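Long-range contacts in USG-1 protein homolog (Pseudomonas aeruginosa, PDB 2HJS), which probably works as a dimeric, NAD(P)-dependent oxidoreductase of the aspartate-semialdehyde dehydrogenase family, although its own substrate has not been established: residues D280-V285 against W312-N317; C132-E137 against R216-E221; E168-L173 against P241-D246. One frame throughout, in Å; residues are numbered along the deposited sequence. Where two conformers were deposited one is given.

Interaction 1: residues D280-V285 against W312-N317; sequences DYPTVV and WIVSDN
Trp312 and Val314, alternate residues of strand 308-315, lie against Pro282, in the loop before helix 284-288, and Val284, its first residue. The polar link is the hydrogen bond from Trp312 NE1 to Pro282 O, 2.9 Å long with an N-H...O angle of 158°. The oxygen lies close to the indole plane, at the ring edge, while the donor stands 26° out of the carbonyl plane. CB of Trp312 points to the loop, and CG is anti to the backbone N (chi1 163°). Trp312 CD1 also touches the proline ring, 3.9 Å from Pro282 CD, the ring and the indole lying alongside each other and running opposite ways.

Val314 fills the next position on the same face of the strand. Val314 CB meets Val284 CG1 at 3.9 Å. From there the branches part: Val314 CG1 stays beside the same methyl and comes within 4.1 Å of Pro282 O, whereas Val314 CG2 reaches Pro282 CB at 3.6 Å. Val314 CG2 also lies 3.8 Å from Thr283 C. Val314 thus packs beside the bonded carbonyl as well as on the proline ring.

Thr283 directs its CB away from the strand and caps the helix, its OG1 accepting from Gly286 N. The same hydroxyl is hydrogen-bonded to Asn198 ND2 of the second subunit, whose Ala201 packs on Trp312. Ile313 and Ser315, facing the other way, touch Val141 and Glu137 of helix 133-145. The contact thus represents an N-capped helix entry packed on one face of the six-stranded mixed sheet of the dimerisation domain, the opposite face being covered by helix, with the second subunit touching both the N-cap and the indole.

Interaction 2: residues C132-E137 against R216-E221; sequences CAVAAE and RRIFAE
Arg217 and Cys132 meet because the arginine chain is drawn out straight, CG anti to the backbone N (chi1 -170°) and extended on to NE, which carries the guanidinium across to the start of helix 133-145. There Cys132 CB sits over the centre of one guanidinium face, 3.5 Å from Arg217 CZ. The thiol of Cys132 occupies the crowded position between backbone N and carbonyl carbon (chi1 71°), which places Cys132 SG 3.7 Å from Ile218 CG1 and 3.3 Å from Glu221 OE1.

Glu221, one turn after Arg217, ties the two together. Glu221 OE1 accepts a moderately bent hydrogen bond from Cys132 N (2.9 Å), met on the syn side and somewhat out of the carboxylate plane. Glu221 OE2 lies at the guanidinium edge, in plane, and forms a salt bridge with Arg217 NE at 2.8 Å; the further bond from NH2 is weak. Each carboxylate oxygen thus accepts at least one bond, although Glu103 brings a like charge close to OE2. Arg217 NH2 has a second acceptor in Leu98 O, which should help to fix the rotation of the guanidinium against the cysteine.

Beyond this polar corner the helices meet through apolar side chains. Val134 CG1 touches Ile218 CD1 at 3.6 Å, the two side chains crossing obliquely. The small Ala135 is consistent with the close backbones, its CA being 5.1 Å from that of Ile218.

The segment axes approach to 8.9 Å and run 34° from parallel. Val134 also reaches strands 151-160 and 246-254, and Ile218 strand 233-239. The pair belongs to the helical layer packed on the six-stranded mixed sheet; helix 133-145 begins shortly after strand 127-129, an edge strand of the Rossmann-type sheet.

Interaction 3: residues E168-L173 against P241-D246; sequences EGVKEL and PVFFGD
Leu173, Phe243 and Val170 account for most of the surface buried here. Leu173 extends from helix 167-181 with CG anti to the backbone N (chi1 -179°), and its two methyls take different partners. Leu173 CD2 makes a CH-pi contact over one face of the Phe243 ring, 3.8 Å from the centroid and 18° off the normal. Leu173 CD1 goes instead to Pro241 CB, at 3.9 Å.

One turn earlier, Val170 meets the same phenyl group at its rim. Val170 O lies in the ring plane, 3.4 Å from Phe243 CE2, and Val170 CG1 is 3.9 Å from Phe243 CD2. The other methyl, Val170 CG2, approaches Phe244 CE2 obliquely at 3.8 Å; the exposed Phe244 ring also lies near a bound dioxane molecule, probably from the crystallisation liquor.

Phe197 of the second subunit meets the Phe243 ring, the planes about 50° apart, and packs on Leu173 too, while the Pro241 residues of the two subunits touch each other. Val242 and Phe243 hydrogen-bond through their backbones to Val162 and Ser163, after strand 151-160. The loop joining strand 233-239 to strand 246-254 is thus held between that segment, helix 167-181 and the neighbouring subunit.

Overall arrangement
From the N terminus, the chain passes through 132-137, then 168-173, before returning at 216-221 to close interaction 2. Interaction 3 opens within that span and closes later, at 241-246, so the two cross. Interaction 1 follows in series, its 280-285 and 312-317 segments closing a shorter loop. Interactions 3 and 1 join directly: Gly245 N lies 2.8 Å from Asn317 OD1, a probable hydrogen bond, and Asp246 pairs with Ser315 between adjacent strands. Asp246 also packs on Ala133 and Val134 of interaction 2. Together the contacts tie helices 133-145 and 213-225, on one face of the six-stranded sheet, to helix 284-288 on the other and to the loop and helix 167-181 beside the second subunit.

Interaction 1: residues D280-V285 against W312-N317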
# COMPACT_ATOMS: atom_id res chain seq x y z
N ASP A 280 0.56 -2.35 -18.78
CA ASP A 280 -0.01 -3.43 -17.97
C ASP A 280 0.88 -3.63 -16.75
O ASP A 280 1.98 -3.10 -16.68
CB ASP A 280 -0.18 -4.73 -18.76
CG ASP A 280 -1.17 -5.72 -18.10
OD1 ASP A 280 -1.78 -5.43 -17.03
OD2 ASP A 280 -1.34 -6.82 -18.68
N TYR A 281 0.39 -4.38 -15.78
CA TYR A 281 1.08 -4.54 -14.51
C TYR A 281 0.88 -5.96 -13.98
O TYR A 281 -0.14 -6.58 -14.24
CB TYR A 281 0.61 -3.47 -13.49
CG TYR A 281 -0.88 -3.55 -13.19
CD1 TYR A 281 -1.37 -4.38 -12.16
CD2 TYR A 281 -1.80 -2.83 -13.96
CE1 TYR A 281 -2.73 -4.49 -11.92
CE2 TYR A 281 -3.15 -2.94 -13.73
CZ TYR A 281 -3.62 -3.75 -12.70
OH TYR A 281 -4.98 -3.83 -12.50
N PRO A 282 1.85 -6.48 -13.22
CA PRO A 282 1.64 -7.75 -12.55
C PRO A 282 0.93 -7.60 -11.19
O PRO A 282 0.99 -6.51 -10.56
CB PRO A 282 3.05 -8.26 -12.34
CG PRO A 282 3.84 -6.99 -12.06
CD PRO A 282 3.20 -5.93 -12.96
N THR A 283 0.30 -8.68 -10.74
CA THR A 283 -0.27 -8.71 -9.37
C THR A 283 0.14 -10.00 -8.67
O THR A 283 0.55 -10.96 -9.34
CB THR A 283 -1.82 -8.61 -9.35
OG1 THR A 283 -2.36 -9.79 -9.96
CG2 THR A 283 -2.31 -7.36 -10.06
N VAL A 284 0.01 -10.06 -7.34
CA VAL A 284 0.34 -11.31 -6.62
C VAL A 284 -0.57 -12.48 -7.01
O VAL A 284 -0.10 -13.61 -7.13
CB VAL A 284 0.41 -11.15 -5.07
CG1 VAL A 284 1.55 -10.20 -4.70
CG2 VAL A 284 -0.94 -10.68 -4.48
N VAL A 285 -1.85 -12.21 -7.21
CA VAL A 285 -2.81 -13.28 -7.53
C VAL A 285 -2.66 -13.72 -9.00
O VAL A 285 -2.60 -14.91 -9.29
CB VAL A 285 -4.26 -12.84 -7.29
CG1 VAL A 285 -5.23 -13.79 -8.01
CG2 VAL A 285 -4.55 -12.79 -5.77
N TRP A 312 7.19 -1.10 -9.34
CA TRP A 312 6.22 -1.91 -8.61
C TRP A 312 6.69 -3.35 -8.74
O TRP A 312 7.00 -3.80 -9.82
CB TRP A 312 4.84 -1.72 -9.21
CG TRP A 312 3.78 -2.76 -8.86
CD1 TRP A 312 3.42 -3.87 -9.62
CD2 TRP A 312 2.91 -2.78 -7.71
NE1 TRP A 312 2.39 -4.54 -9.00
CE2 TRP A 312 2.06 -3.90 -7.83
CE3 TRP A 312 2.77 -1.95 -6.59
CZ2 TRP A 312 1.07 -4.20 -6.89
CZ3 TRP A 312 1.79 -2.26 -5.64
CH2 TRP A 312 0.94 -3.38 -5.81
N ILE A 313 6.81 -4.04 -7.61
CA ILE A 313 7.42 -5.37 -7.57
C ILE A 313 6.42 -6.34 -6.95
O ILE A 313 5.83 -6.05 -5.91
CB ILE A 313 8.72 -5.36 -6.73
CG1 ILE A 313 9.70 -4.30 -7.24
CG2 ILE A 313 9.35 -6.78 -6.70
CD1 ILE A 313 10.91 -4.06 -6.31
N VAL A 314 6.19 -7.48 -7.58
CA VAL A 314 5.39 -8.51 -6.92
C VAL A 314 6.12 -9.83 -6.99
O VAL A 314 6.74 -10.17 -8.00
CB VAL A 314 3.90 -8.63 -7.44
CG1 VAL A 314 3.07 -7.30 -7.16
CG2 VAL A 314 3.80 -9.05 -8.89
N SER A 315 6.06 -10.56 -5.89
CA SER A 315 6.78 -11.83 -5.77
C SER A 315 6.08 -12.73 -4.78
O SER A 315 5.40 -12.26 -3.84
CB SER A 315 8.20 -11.57 -5.27
OG SER A 315 9.06 -12.65 -5.63
N ASP A 316 6.27 -14.03 -4.98
CA ASP A 316 5.80 -15.05 -4.05
C ASP A 316 6.75 -15.08 -2.83
O ASP A 316 7.87 -15.60 -2.91
CB ASP A 316 5.73 -16.41 -4.77
CG ASP A 316 5.13 -17.51 -3.91
OD1 ASP A 316 5.22 -17.42 -2.66
OD2 ASP A 316 4.59 -18.48 -4.50
N ASN A 317 6.29 -14.50 -1.72
CA ASN A 317 7.09 -14.42 -0.50
C ASN A 317 7.52 -15.79 0.03
O ASN A 317 8.60 -15.93 0.58
CB ASN A 317 6.34 -13.62 0.58
CG ASN A 317 4.97 -14.20 0.88
OD1 ASN A 317 4.15 -14.42 -0.01
ND2 ASN A 317 4.74 -14.49 2.16

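Interaction 2: residues C132-E137 against R216-E221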
# COMPACT_ATOMS: atom_id res chain seq x y z
N CYS A 132 14.80 -12.00 4.76
CA CYS A 132 13.33 -12.07 4.72
C CYS A 132 12.87 -11.77 3.29
O CYS A 132 13.60 -11.14 2.52
CB CYS A 132 12.71 -11.10 5.72
SG CYS A 132 12.88 -9.39 5.29
N ALA A 133 11.69 -12.26 2.92
CA ALA A 133 11.19 -12.16 1.57
C ALA A 133 11.21 -10.73 1.01
O ALA A 133 11.66 -10.51 -0.13
CB ALA A 133 9.76 -12.73 1.46
N VAL A 134 10.74 -9.77 1.80
CA VAL A 134 10.64 -8.41 1.26
C VAL A 134 12.02 -7.84 0.91
O VAL A 134 12.19 -7.26 -0.16
CB VAL A 134 9.88 -7.45 2.22
CG1 VAL A 134 10.05 -5.99 1.76
CG2 VAL A 134 8.40 -7.82 2.24
N ALA A 135 12.99 -7.99 1.82
CA ALA A 135 14.34 -7.52 1.56
C ALA A 135 14.95 -8.26 0.36
O ALA A 135 15.67 -7.66 -0.45
CB ALA A 135 15.21 -7.72 2.79
N ALA A 136 14.66 -9.56 0.25
CA ALA A 136 15.22 -10.37 -0.85
C ALA A 136 14.71 -9.88 -2.17
O ALA A 136 15.48 -9.77 -3.12
CB ALA A 136 14.88 -11.87 -0.67
N GLU A 137 13.42 -9.58 -2.23
CA GLU A 137 12.77 -9.15 -3.48
C GLU A 137 13.15 -7.71 -3.87
O GLU A 137 13.39 -7.42 -5.04
CB GLU A 137 11.25 -9.35 -3.40
CG GLU A 137 10.89 -10.82 -3.17
CD GLU A 137 9.65 -11.03 -2.28
OE1 GLU A 137 9.08 -10.04 -1.74
OE2 GLU A 137 9.26 -12.21 -2.13
N ARG A 216 12.56 -3.12 10.79
CA ARG A 216 13.92 -3.21 11.31
C ARG A 216 14.72 -4.25 10.54
O ARG A 216 15.86 -3.99 10.13
CB ARG A 216 13.89 -3.61 12.79
CG ARG A 216 14.23 -2.48 13.74
CD ARG A 216 13.38 -2.45 15.01
NE ARG A 216 13.22 -3.72 15.74
CZ ARG A 216 12.09 -4.05 16.35
NH1 ARG A 216 11.03 -3.24 16.32
NH2 ARG A 216 11.99 -5.19 17.00
N ARG A 217 14.13 -5.43 10.37
CA ARG A 217 14.80 -6.52 9.67
C ARG A 217 15.13 -6.16 8.22
O ARG A 217 16.25 -6.36 7.75
CB ARG A 217 14.00 -7.82 9.74
CG ARG A 217 14.81 -8.99 9.23
CD ARG A 217 14.05 -10.31 9.20
NE ARG A 217 14.85 -11.33 8.53
CZ ARG A 217 14.47 -12.60 8.35
NH1 ARG A 217 13.29 -13.01 8.78
NH2 ARG A 217 15.26 -13.44 7.71
N ILE A 218 14.14 -5.63 7.51
CA ILE A 218 14.31 -5.26 6.12
C ILE A 218 15.42 -4.22 6.02
O ILE A 218 16.33 -4.34 5.18
CB ILE A 218 12.99 -4.70 5.51
CG1 ILE A 218 11.98 -5.82 5.30
CG2 ILE A 218 13.27 -3.99 4.21
CD1 ILE A 218 10.54 -5.32 5.24
N PHE A 219 15.35 -3.23 6.89
CA PHE A 219 16.34 -2.18 6.93
C PHE A 219 17.76 -2.74 7.16
O PHE A 219 18.66 -2.41 6.41
CB PHE A 219 15.99 -1.15 8.01
CG PHE A 219 16.93 0.03 8.08
CD1 PHE A 219 16.70 1.17 7.32
CD2 PHE A 219 18.04 -0.01 8.91
CE1 PHE A 219 17.55 2.27 7.38
CE2 PHE A 219 18.91 1.08 8.99
CZ PHE A 219 18.67 2.22 8.21
N ALA A 220 17.94 -3.57 8.19
CA ALA A 220 19.26 -4.13 8.50
C ALA A 220 19.81 -4.97 7.36
O ALA A 220 21.00 -4.93 7.06
CB ALA A 220 19.22 -4.97 9.79
N GLU A 221 18.93 -5.74 6.71
CA GLU A 221 19.34 -6.65 5.63
C GLU A 221 19.67 -5.89 4.35
O GLU A 221 20.67 -6.18 3.70
CB GLU A 221 18.27 -7.71 5.37
CG GLU A 221 18.26 -8.76 6.47
CD GLU A 221 17.12 -9.77 6.35
OE1 GLU A 221 16.16 -9.55 5.56
OE2 GLU A 221 17.17 -10.77 7.09

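Interaction 3: residues E168-L173 against P241-D246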
# COMPACT_ATOMS: atom_id res chain seq x y z
N GLU A 168 -1.63 -19.53 10.03
CA GLU A 168 -2.71 -19.06 10.89
C GLU A 168 -3.25 -17.70 10.43
O GLU A 168 -4.43 -17.41 10.63
CB GLU A 168 -2.27 -18.99 12.36
CG GLU A 168 -2.08 -20.37 13.02
CD GLU A 168 -3.29 -21.27 12.88
OE1 GLU A 168 -4.40 -20.86 13.30
OE2 GLU A 168 -3.13 -22.40 12.36
N GLY A 169 -2.39 -16.89 9.82
CA GLY A 169 -2.79 -15.62 9.22
C GLY A 169 -3.72 -15.84 8.04
O GLY A 169 -4.73 -15.15 7.92
N VAL A 170 -3.36 -16.79 7.18
CA VAL A 170 -4.19 -17.21 6.04
C VAL A 170 -5.57 -17.65 6.54
O VAL A 170 -6.58 -17.22 6.00
CB VAL A 170 -3.51 -18.34 5.22
CG1 VAL A 170 -4.49 -19.02 4.26
CG2 VAL A 170 -2.33 -17.78 4.48
N LYS A 171 -5.58 -18.48 7.58
CA LYS A 171 -6.83 -18.96 8.18
C LYS A 171 -7.68 -17.84 8.79
O LYS A 171 -8.88 -17.81 8.61
CB LYS A 171 -6.56 -20.08 9.19
CG LYS A 171 -6.53 -21.46 8.52
CD LYS A 171 -5.30 -22.32 8.89
CE LYS A 171 -5.59 -23.36 9.97
NZ LYS A 171 -5.64 -22.75 11.34
N GLU A 172 -7.03 -16.93 9.51
CA GLU A 172 -7.70 -15.80 10.15
C GLU A 172 -8.40 -14.92 9.11
O GLU A 172 -9.56 -14.52 9.30
CB GLU A 172 -6.68 -14.99 10.96
CG GLU A 172 -7.22 -13.74 11.67
CD GLU A 172 -8.00 -14.05 12.93
OE1 GLU A 172 -7.99 -15.22 13.38
OE2 GLU A 172 -8.62 -13.12 13.49
N LEU A 173 -7.71 -14.65 8.01
CA LEU A 173 -8.27 -13.81 6.96
C LEU A 173 -9.49 -14.45 6.31
O LEU A 173 -10.53 -13.80 6.19
CB LEU A 173 -7.22 -13.44 5.90
CG LEU A 173 -7.75 -12.53 4.78
CD1 LEU A 173 -8.15 -11.12 5.30
CD2 LEU A 173 -6.76 -12.43 3.66
N PRO A 241 -5.34 -7.09 3.14
CA PRO A 241 -6.16 -8.30 3.23
C PRO A 241 -5.99 -9.17 1.97
O PRO A 241 -6.91 -9.29 1.14
CB PRO A 241 -7.58 -7.74 3.37
CG PRO A 241 -7.51 -6.40 2.59
CD PRO A 241 -6.11 -5.91 2.72
N VAL A 242 -4.79 -9.72 1.79
CA VAL A 242 -4.51 -10.61 0.66
C VAL A 242 -3.86 -11.86 1.21
O VAL A 242 -3.22 -11.80 2.26
CB VAL A 242 -3.74 -9.91 -0.55
CG1 VAL A 242 -3.95 -8.39 -0.59
CG2 VAL A 242 -2.33 -10.25 -0.63
N PHE A 243 -4.06 -13.00 0.57
CA PHE A 243 -3.55 -14.27 1.14
C PHE A 243 -2.04 -14.47 0.98
O PHE A 243 -1.35 -14.72 1.96
CB PHE A 243 -4.31 -15.47 0.61
CG PHE A 243 -5.72 -15.56 1.12
CD1 PHE A 243 -6.78 -15.29 0.28
CD2 PHE A 243 -5.98 -15.89 2.46
CE1 PHE A 243 -8.11 -15.36 0.74
CE2 PHE A 243 -7.31 -15.95 2.93
CZ PHE A 243 -8.37 -15.68 2.07
N PHE A 244 -1.56 -14.36 -0.26
CA PHE A 244 -0.19 -14.73 -0.62
C PHE A 244 0.49 -13.64 -1.48
O PHE A 244 -0.17 -13.01 -2.33
CB PHE A 244 -0.22 -16.05 -1.41
CG PHE A 244 -0.90 -17.17 -0.69
CD1 PHE A 244 -2.12 -17.66 -1.15
CD2 PHE A 244 -0.32 -17.75 0.43
CE1 PHE A 244 -2.77 -18.71 -0.49
CE2 PHE A 244 -0.97 -18.83 1.11
CZ PHE A 244 -2.18 -19.29 0.65
N GLY A 245 1.80 -13.44 -1.27
CA GLY A 245 2.62 -12.58 -2.13
C GLY A 245 2.94 -11.22 -1.53
O GLY A 245 2.13 -10.67 -0.77
N ASP A 246 4.13 -10.70 -1.83
CA ASP A 246 4.50 -9.32 -1.45
C ASP A 246 4.24 -8.39 -2.62
O ASP A 246 4.57 -8.75 -3.74
CB ASP A 246 5.98 -9.24 -1.09
CG ASP A 246 6.34 -10.04 0.14
OD1 ASP A 246 5.51 -10.14 1.09
OD2 ASP A 246 7.46 -10.58 0.13